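Local atomic coordinates of putative metal-dependent isothiocyanate hydrolase SaxA (Pectobacterium carotovorum, PDB entry 6BRM), a protein that probably hydrolyses isothiocyanates at a site holding two zinc ions, as a member of the metallo-beta-lactamase superfamily. Residues D71-D74 and E75-Q79; A80-K83 and D84-I87. All coordinates share one frame; numbering follows the deposited sequence.

Interaction 1. Residues D71-D74 and E75-Q79. With ZN (zinc ion), chain M.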
ATOM      1  N   ASP B  71      -0.407   8.184  21.353  1.00 51.41           N
ATOM      2  CA  ASP B  71       0.801   7.447  21.780  1.00 51.87           C
ATOM      3  C   ASP B  71       2.082   7.757  20.968  1.00 51.50           C
ATOM      4  O   ASP B  71       3.119   7.124  21.188  1.00 53.76           O
ATOM      5  CB  ASP B  71       0.540   5.924  21.791  1.00 52.49           C
ATOM      6  CG  ASP B  71       0.183   5.379  20.418  1.00 53.06           C
ATOM      7  OD1 ASP B  71      -0.756   5.931  19.810  1.00 55.13           O
ATOM      8  OD2 ASP B  71       0.821   4.409  19.945  1.00 51.60           O
ATOM      9  N   HIS B  72       1.998   8.690  20.015  1.00 49.64           N
ATOM     10  CA  HIS B  72       3.162   9.223  19.291  1.00 48.51           C
ATOM     11  C   HIS B  72       3.324  10.751  19.378  1.00 47.18           C
ATOM     12  O   HIS B  72       4.323  11.285  18.905  1.00 47.39           O
ATOM     13  CB  HIS B  72       3.053   8.825  17.816  1.00 47.85           C
ATOM     14  CG  HIS B  72       2.930   7.354  17.599  1.00 45.94           C
ATOM     15  ND1 HIS B  72       3.995   6.566  17.227  1.00 46.18           N
ATOM     16  CD2 HIS B  72       1.868   6.521  17.720  1.00 47.28           C
ATOM     17  CE1 HIS B  72       3.597   5.311  17.121  1.00 46.84           C
ATOM     18  NE2 HIS B  72       2.309   5.257  17.415  1.00 47.77           N
ATOM     19  N   TRP B  73       2.357  11.440  19.987  1.00 46.86           N
ATOM     20  CA  TRP B  73       2.287  12.902  19.993  1.00 45.93           C
ATOM     21  C   TRP B  73       1.132  13.309  20.917  1.00 48.38           C
ATOM     22  O   TRP B  73       0.014  13.579  20.455  1.00 48.98           O
ATOM     23  CB  TRP B  73       2.076  13.435  18.567  1.00 44.19           C
ATOM     24  CG  TRP B  73       2.006  14.933  18.432  1.00 42.47           C
ATOM     25  CD1 TRP B  73       0.949  15.663  17.970  1.00 41.25           C
ATOM     26  CD2 TRP B  73       3.039  15.875  18.744  1.00 41.10           C
ATOM     27  NE1 TRP B  73       1.257  17.000  17.980  1.00 40.89           N
ATOM     28  CE2 TRP B  73       2.534  17.159  18.448  1.00 40.89           C
ATOM     29  CE3 TRP B  73       4.343  15.759  19.247  1.00 41.09           C
ATOM     30  CZ2 TRP B  73       3.288  18.324  18.638  1.00 41.22           C
ATOM     31  CZ3 TRP B  73       5.096  16.919  19.438  1.00 41.07           C
ATOM     32  CH2 TRP B  73       4.563  18.183  19.132  1.00 41.27           C
ATOM     33  N   ASP B  74       1.410  13.319  22.222  1.00 51.29           N
ATOM     34  CA  ASP B  74       0.394  13.615  23.251  1.00 53.20           C
ATOM     35  C   ASP B  74       0.372  15.090  23.636  1.00 56.96           C
ATOM     36  O   ASP B  74       1.245  15.858  23.225  1.00 59.24           O
ATOM     37  CB  ASP B  74       0.577  12.725  24.499  1.00 53.00           C
ATOM     38  CG  ASP B  74       1.922  12.921  25.204  1.00 52.07           C
ATOM     39  OD1 ASP B  74       2.725  13.795  24.816  1.00 51.59           O
ATOM     40  OD2 ASP B  74       2.180  12.172  26.164  1.00 50.12           O
ATOM     41  N   GLU B  75      -0.631  15.469  24.428  1.00 63.13           N
ATOM     42  CA  GLU B  75      -0.787  16.851  24.911  1.00 64.99           C
ATOM     43  C   GLU B  75       0.437  17.322  25.709  1.00 64.90           C
ATOM     44  O   GLU B  75       0.849  18.471  25.575  1.00 67.94           O
ATOM     45  CB  GLU B  75      -2.067  16.991  25.756  1.00 67.69           C
ATOM     46  CG  GLU B  75      -2.539  18.427  25.996  1.00 70.87           C
ATOM     47  CD  GLU B  75      -3.176  19.083  24.773  1.00 73.50           C
ATOM     48  OE1 GLU B  75      -4.017  18.439  24.101  1.00 77.09           O
ATOM     49  OE2 GLU B  75      -2.851  20.260  24.491  1.00 69.59           O
ATOM     50  N   ALA B  76       1.018  16.434  26.519  1.00 63.71           N
ATOM     51  CA  ALA B  76       2.242  16.743  27.282  1.00 64.22           C
ATOM     52  C   ALA B  76       3.410  17.183  26.391  1.00 65.07           C
ATOM     53  O   ALA B  76       4.116  18.139  26.714  1.00 64.77           O
ATOM     54  CB  ALA B  76       2.657  15.544  28.124  1.00 64.17           C
ATOM     55  N   ALA B  77       3.601  16.475  25.278  1.00 66.63           N
ATOM     56  CA  ALA B  77       4.617  16.825  24.280  1.00 66.48           C
ATOM     57  C   ALA B  77       4.260  18.104  23.516  1.00 67.78           C
ATOM     58  O   ALA B  77       5.144  18.897  23.189  1.00 70.03           O
ATOM     59  CB  ALA B  77       4.822  15.673  23.307  1.00 67.10           C
ATOM     60  N   GLN B  78       2.970  18.297  23.233  1.00 67.52           N
ATOM     61  CA  GLN B  78       2.482  19.525  22.581  1.00 66.88           C
ATOM     62  C   GLN B  78       2.713  20.784  23.426  1.00 67.74           C
ATOM     63  O   GLN B  78       2.837  21.883  22.881  1.00 71.19           O
ATOM     64  CB  GLN B  78       0.993  19.397  22.225  1.00 65.87           C
ATOM     65  CG  GLN B  78       0.711  18.376  21.131  1.00 65.35           C
ATOM     66  CD  GLN B  78      -0.731  17.902  21.110  1.00 65.88           C
ATOM     67  OE1 GLN B  78      -1.647  18.646  21.455  1.00 69.01           O
ATOM     68  NE2 GLN B  78      -0.938  16.655  20.699  1.00 63.36           N
ATOM     69  N   GLN B  79       2.759  20.619  24.749  1.00 68.23           N
ATOM     70  CA  GLN B  79       3.119  21.698  25.669  1.00 68.37           C
ATOM     71  C   GLN B  79       4.635  21.801  25.836  1.00 67.03           C
ATOM     72  O   GLN B  79       5.207  22.883  25.682  1.00 68.16           O
ATOM     73  CB  GLN B  79       2.470  21.473  27.040  1.00 71.66           C
ATOM     74  CG  GLN B  79       0.946  21.443  27.027  1.00 73.30           C
ATOM     75  CD  GLN B  79       0.353  21.033  28.364  1.00 75.01           C
ATOM     76  OE1 GLN B  79      -0.434  20.088  28.445  1.00 76.34           O
ATOM     77  NE2 GLN B  79       0.733  21.742  29.425  1.00 75.62           N
TER
HETATM   78 ZN    ZN M 302       0.970   3.587  17.899  1.00 52.75          ZN
HETATM   79  O   HOH W   1      -0.912   4.719  17.682  1.00 47.57           O
HETATM   80  O   HOH W   2      -0.422   1.899  18.139  1.00 46.81           O
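Two backbone amides grip Asp74 OD1: Ala77 N, which lies 2.9 Å from Asp74 OD1 in the first helical turn, and Leu26 N from a neighbouring loop. The Ala77 bond arrives from above the carboxylate plane, 36° out of it, and makes Asp74 the N-cap of helix 75-80. Setting CG between the backbone N and the carbonyl carbon (chi1 62°) folds the carboxylate back over this helix start. Asp74 OD2 accepts hydrogen bonds from Ala27 N and Trp32 NE1; these donors and the helix end would probably stabilise a negative charge on the buried group. The backbone then takes up the helical pattern, Gln78 N donating to Asp74 O at 3.0 Å. Gln78 also lies over one face of the Trp73 indole, its CG 3.2 Å above the ring plane and nearer the ring's border than its centre, its amide plane turned 35° from the ring. Gln78 NE2 adds a weak hydrogen bond to Trp73 O at 3.2 Å. Just upstream, Asp71 OD2 and His72 NE2 each bind zinc at 2.2 Å, closing the HxHxDH motif of the superfamily. This motif loop follows strand 62-64 of the first mixed sheet and runs, through the Asp74 cap, straight into helix 75-80.

Interaction 2. Residues A80-K83 and D84-I87; sequences AVPK and DMLI
Met85 CB packs against the two residues that follow the helix: it lies 4.1 Å from Val81 CG1 and 4.3 Å from Pro82 CG, with Pro82 O also close by. With CG anti to the backbone N (chi1 179°), the next methylene stays beside the valine, Met85 CG being 4.2 Å from Val81 CG1, and the two side chains cross at about a right angle. SD then carries the chain away from Val81, but bends at chi2 and chi3 curl the end round, and Met85 CE returns to 4.4 Å from Pro82 CG. The backbone here forms a type I beta turn, Pro82 to Met85, which lies in the return limb of a beta-alpha-beta crossover: strand 62-64, helix 75-80 and strand 87-89, whose two strands are parallel neighbours in the sheet. Met85 N closes the turn on Pro82 O at 3.2 Å, meeting the oxygen from above the carbonyl plane, 53° out of it. The Asp84 side chain runs at about a right angle to that of Pro82, and its OD1 stands 3.7 Å from Pro82 CB. The side chain of Met85 also touches Val63 of strand 62-64, while Asp84 O accepts from Asn105 ND2.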
ATOM      1  N   ALA B  80       5.276  20.670  26.138  1.00 66.16           N
ATOM      2  CA  ALA B  80       6.697  20.638  26.542  1.00 64.92           C
ATOM      3  C   ALA B  80       7.708  20.957  25.431  1.00 64.08           C
ATOM      4  O   ALA B  80       8.744  21.571  25.701  1.00 63.54           O
ATOM      5  CB  ALA B  80       7.030  19.292  27.171  1.00 65.07           C
ATOM      6  N   VAL B  81       7.418  20.531  24.200  1.00 62.36           N
ATOM      7  CA  VAL B  81       8.278  20.831  23.046  1.00 60.73           C
ATOM      8  C   VAL B  81       8.051  22.296  22.645  1.00 58.62           C
ATOM      9  O   VAL B  81       6.898  22.708  22.473  1.00 60.29           O
ATOM     10  CB  VAL B  81       7.986  19.885  21.852  1.00 60.85           C
ATOM     11  CG1 VAL B  81       8.817  20.251  20.626  1.00 61.45           C
ATOM     12  CG2 VAL B  81       8.267  18.437  22.237  1.00 59.98           C
ATOM     13  N   PRO B  82       9.139  23.086  22.494  1.00 54.40           N
ATOM     14  CA  PRO B  82       8.969  24.509  22.196  1.00 53.80           C
ATOM     15  C   PRO B  82       8.470  24.737  20.775  1.00 53.82           C
ATOM     16  O   PRO B  82       8.800  23.964  19.876  1.00 51.78           O
ATOM     17  CB  PRO B  82      10.375  25.079  22.383  1.00 52.37           C
ATOM     18  CG  PRO B  82      11.275  23.945  22.069  1.00 51.92           C
ATOM     19  CD  PRO B  82      10.565  22.706  22.522  1.00 52.85           C
ATOM     20  N   LYS B  83       7.694  25.801  20.587  1.00 54.83           N
ATOM     21  CA  LYS B  83       6.978  26.036  19.324  1.00 56.33           C
ATOM     22  C   LYS B  83       7.885  26.406  18.144  1.00 55.87           C
ATOM     23  O   LYS B  83       7.512  26.192  16.986  1.00 55.11           O
ATOM     24  CB  LYS B  83       5.891  27.103  19.510  1.00 57.09           C
ATOM     25  CG  LYS B  83       4.837  26.787  20.569  1.00 56.98           C
ATOM     26  CD  LYS B  83       4.166  25.437  20.359  1.00 58.54           C
ATOM     27  CE  LYS B  83       2.981  25.244  21.294  1.00 59.90           C
ATOM     28  NZ  LYS B  83       3.400  25.085  22.717  1.00 60.73           N
ATOM     29  N   ASP B  84       9.069  26.939  18.453  1.00 55.27           N
ATOM     30  CA  ASP B  84      10.089  27.289  17.449  1.00 55.52           C
ATOM     31  C   ASP B  84      10.988  26.110  17.008  1.00 56.10           C
ATOM     32  O   ASP B  84      11.915  26.303  16.210  1.00 56.11           O
ATOM     33  CB  ASP B  84      10.949  28.482  17.932  1.00 56.66           C
ATOM     34  CG  ASP B  84      11.438  28.331  19.373  1.00 57.23           C
ATOM     35  OD1 ASP B  84      11.912  27.236  19.747  1.00 56.75           O
ATOM     36  OD2 ASP B  84      11.325  29.313  20.139  1.00 57.93           O
ATOM     37  N   MET B  85      10.721  24.909  17.527  1.00 56.19           N
ATOM     38  CA  MET B  85      11.400  23.685  17.085  1.00 56.46           C
ATOM     39  C   MET B  85      10.979  23.320  15.661  1.00 56.23           C
ATOM     40  O   MET B  85       9.815  23.493  15.285  1.00 57.65           O
ATOM     41  CB  MET B  85      11.062  22.524  18.034  1.00 57.76           C
ATOM     42  CG  MET B  85      11.676  21.169  17.691  1.00 58.84           C
ATOM     43  SD  MET B  85      13.467  21.095  17.878  1.00 61.80           S
ATOM     44  CE  MET B  85      13.609  21.162  19.665  1.00 62.42           C
ATOM     45  N   LEU B  86      11.932  22.802  14.889  1.00 54.00           N
ATOM     46  CA  LEU B  86      11.671  22.311  13.537  1.00 53.51           C
ATOM     47  C   LEU B  86      10.954  20.953  13.589  1.00 53.53           C
ATOM     48  O   LEU B  86      11.548  19.954  14.006  1.00 52.63           O
ATOM     49  CB  LEU B  86      12.985  22.187  12.752  1.00 53.55           C
ATOM     50  CG  LEU B  86      12.936  21.645  11.315  1.00 53.73           C
ATOM     51  CD1 LEU B  86      11.970  22.428  10.434  1.00 53.65           C
ATOM     52  CD2 LEU B  86      14.331  21.657  10.713  1.00 54.63           C
ATOM     53  N   ILE B  87       9.690  20.922  13.162  1.00 52.49           N
ATOM     54  CA  ILE B  87       8.898  19.691  13.145  1.00 50.86           C
ATOM     55  C   ILE B  87       8.751  19.176  11.714  1.00 50.06           C
ATOM     56  O   ILE B  87       8.327  19.917  10.827  1.00 49.76           O
ATOM     57  CB  ILE B  87       7.476  19.896  13.726  1.00 51.68           C
ATOM     58  CG1 ILE B  87       7.491  20.748  15.007  1.00 52.87           C
ATOM     59  CG2 ILE B  87       6.811  18.549  13.988  1.00 51.68           C
ATOM     60  CD1 ILE B  87       8.311  20.180  16.148  1.00 53.12           C
TER

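In the fold
Interactions 1 and 2 follow in series along one beta-alpha-beta unit, their centres 12 Å apart: the first starts helix 75-80, and the second turns the chain after its end toward strand 87-89. They also touch directly, since Lys83 NZ probably donates to Gln78 O at 3.3 Å, while the same lysine makes a cation-pi contact with Phe103. Their relation to the metals differs. Interaction 1 includes two ligands of one zinc ion, whose protein shell Asp164 and His221 complete; Asp164 also reaches the second zinc, bound with His67, His69 and His128. Interaction 2 is peripheral, the Val81 side chain lying about 12 Å from that of His72.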